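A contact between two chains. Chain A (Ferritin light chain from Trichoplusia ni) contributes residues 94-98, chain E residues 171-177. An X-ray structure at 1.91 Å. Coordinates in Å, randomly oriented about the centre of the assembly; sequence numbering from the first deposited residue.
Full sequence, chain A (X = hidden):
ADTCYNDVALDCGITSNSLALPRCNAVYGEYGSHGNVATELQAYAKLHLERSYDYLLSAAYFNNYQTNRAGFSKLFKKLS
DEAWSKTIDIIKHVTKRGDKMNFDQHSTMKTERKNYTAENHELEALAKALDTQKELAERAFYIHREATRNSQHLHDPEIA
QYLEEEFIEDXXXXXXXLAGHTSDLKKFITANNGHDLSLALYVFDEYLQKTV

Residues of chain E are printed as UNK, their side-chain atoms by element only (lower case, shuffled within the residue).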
# COMPACT_ATOMS: atom_id res chain seq x y z
N VAL A 94 18.52 -44.40 15.54
CA VAL A 94 18.72 -45.84 15.73
C VAL A 94 17.87 -46.61 14.70
O VAL A 94 18.35 -47.55 14.04
CB VAL A 94 18.31 -46.26 17.18
CG1 VAL A 94 18.09 -47.78 17.28
CG2 VAL A 94 19.39 -45.80 18.18
N THR A 95 16.60 -46.22 14.55
CA THR A 95 15.74 -46.91 13.60
C THR A 95 16.05 -46.53 12.16
O THR A 95 15.86 -47.34 11.25
CB THR A 95 14.24 -46.66 13.89
OG1 THR A 95 13.96 -45.25 13.85
CG2 THR A 95 13.88 -47.21 15.27
N LYS A 96 16.52 -45.30 11.94
CA LYS A 96 16.88 -44.89 10.58
C LYS A 96 17.99 -45.81 10.05
O LYS A 96 18.01 -46.16 8.87
CB LYS A 96 17.39 -43.44 10.57
CG LYS A 96 17.92 -43.02 9.19
CD LYS A 96 18.06 -41.50 9.05
CE LYS A 96 19.13 -40.94 9.95
NZ LYS A 96 19.24 -39.45 9.77
N ARG A 97 18.92 -46.20 10.94
CA ARG A 97 20.03 -47.07 10.55
C ARG A 97 19.68 -48.57 10.57
O ARG A 97 20.56 -49.42 10.49
CB ARG A 97 21.26 -46.79 11.43
CG ARG A 97 21.87 -45.37 11.23
CD ARG A 97 22.32 -45.14 9.77
NE ARG A 97 23.24 -46.18 9.30
CZ ARG A 97 24.54 -46.22 9.57
NH1 ARG A 97 25.12 -45.26 10.30
NH2 ARG A 97 25.27 -47.23 9.13
N GLY A 98 18.39 -48.88 10.68
CA GLY A 98 17.96 -50.28 10.62
C GLY A 98 18.01 -51.10 11.88
O GLY A 98 17.87 -52.32 11.83
N UNK E 171 22.75 -40.34 2.57
CA UNK E 171 22.61 -41.76 2.23
C UNK E 171 21.73 -42.48 3.25
O UNK E 171 20.91 -43.31 2.87
c UNK E 171 26.59 -41.96 -0.28
n UNK E 171 26.16 -42.27 0.93
c UNK E 171 24.41 -41.75 -0.27
c UNK E 171 23.98 -42.45 2.20
n UNK E 171 25.55 -41.64 -1.03
c UNK E 171 24.79 -42.15 0.97
N UNK E 172 21.90 -42.18 4.53
CA UNK E 172 21.11 -42.86 5.56
C UNK E 172 19.61 -42.63 5.36
O UNK E 172 18.82 -43.55 5.52
c UNK E 172 21.53 -42.39 6.96
N UNK E 173 19.23 -41.41 5.01
CA UNK E 173 17.82 -41.09 4.78
C UNK E 173 17.27 -41.84 3.57
O UNK E 173 16.16 -42.39 3.62
c UNK E 173 17.06 -38.89 6.90
c UNK E 173 18.00 -38.70 5.72
o UNK E 173 15.85 -39.14 6.66
c UNK E 173 17.64 -39.59 4.54
o UNK E 173 17.52 -38.79 8.05
N UNK E 174 18.02 -41.84 2.48
CA UNK E 174 17.55 -42.52 1.26
C UNK E 174 17.41 -44.02 1.46
O UNK E 174 16.46 -44.63 0.98
n UNK E 174 20.19 -39.58 -3.77
c UNK E 174 18.52 -42.30 0.09
c UNK E 174 19.36 -40.92 -1.80
c UNK E 174 19.29 -39.60 -2.56
c UNK E 174 18.43 -40.94 -0.58
N UNK E 175 18.39 -44.62 2.13
CA UNK E 175 18.37 -46.05 2.36
C UNK E 175 17.21 -46.41 3.28
O UNK E 175 16.51 -47.40 3.04
c UNK E 175 19.63 -47.92 3.54
c UNK E 175 20.77 -46.48 1.78
c UNK E 175 19.73 -46.51 2.93
c UNK E 175 22.23 -46.53 2.26
N UNK E 176 16.98 -45.62 4.32
CA UNK E 176 15.87 -45.91 5.23
C UNK E 176 14.54 -45.79 4.48
O UNK E 176 13.63 -46.60 4.68
c UNK E 176 14.43 -46.45 7.90
c UNK E 176 11.98 -46.58 8.27
n UNK E 176 11.77 -46.70 6.96
n UNK E 176 10.95 -46.51 9.11
c UNK E 176 14.63 -45.03 7.31
c UNK E 176 15.89 -44.94 6.42
n UNK E 176 13.23 -46.47 8.74
N UNK E 177 14.42 -44.79 3.62
CA UNK E 177 13.19 -44.60 2.84
C UNK E 177 12.93 -45.79 1.92
O UNK E 177 11.81 -46.34 1.89
o UNK E 177 13.36 -42.19 2.88
c UNK E 177 12.03 -43.15 1.11
c UNK E 177 13.27 -43.31 2.00
O HOH W 1 13.15 -44.69 11.08
O HOH W 2 19.93 -45.88 6.94

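Chain E presents a continuous helical segment to the end of a helix in chain A, where Arg A97 is the first residue to leave helical backbone angles and Gly A98 follows with a positive phi.

Position 171 carries one carbon leading to a five-membered ring of three carbons and two nitrogens. The ring is an imidazole, so the residue is His E171; it is buried in the assembly, out of reach of the chain A stretch.

Position 172 has a single side-chain carbon, which identifies Ala E172. Its CB points toward chain A and lies 4.0 Å from CD of Arg A97 and 4.1 Å from CE of Lys A96, so this small methyl group packs against the aliphatic parts of two long, basic side chains.

At position 173 an unbranched run of three carbons ends in two oxygens, a carboxylate. One oxygen comes within 2.5 Å of Lys A96 NZ. The residue is Glu E173, and the contact is a short, hydrogen-bonded salt bridge from Lys A96 NZ to Glu E173 OE2. Although its CB points away from chain A, chi1 and chi2, both m, bring the carboxylate back to the lysine.

Position 174 shows four carbons in a row ending in nitrogen: Lys E174, out of reach of these chain A residues.

Position 175 has four carbons forked at the first, with one arm two carbons long. This is Ile E175, buried but essentially without contact here.

Position 176 has three carbons, a nitrogen, and a carbon bearing two further nitrogens, a guanidinium that names Arg E176. Its CB points toward chain A, 3.5 Å from Lys A96 O and 3.9 Å from Lys A96 CG. Thr A95 O lies at the guanidinium edge, 3.7 Å from Arg E176 NE. A water accepts from Arg E176 NE (2.9 Å) and donates to Thr A95 OG1 (2.9 Å), joining the two side chains.

Position 177 has one carbon bearing an oxygen and a carbon, hence Thr E177, exposed and out of reach of the chain A stretch.

The contact centres on Lys A96. Ala E172 and Arg E176, one turn apart, point their CB atoms toward chain A, and Glu E173 reaches round from a CB that points away. The lysine's aliphatic chain packs over Ala E172 and Arg E176 while its ammonium pairs with Glu E173. A second water donates to both Lys A96 O (2.7 Å) and Ala E172 O (2.9 Å), linking the backbones where no direct hydrogen bond does.

Chain E, residues 171-177: HAEKIRT
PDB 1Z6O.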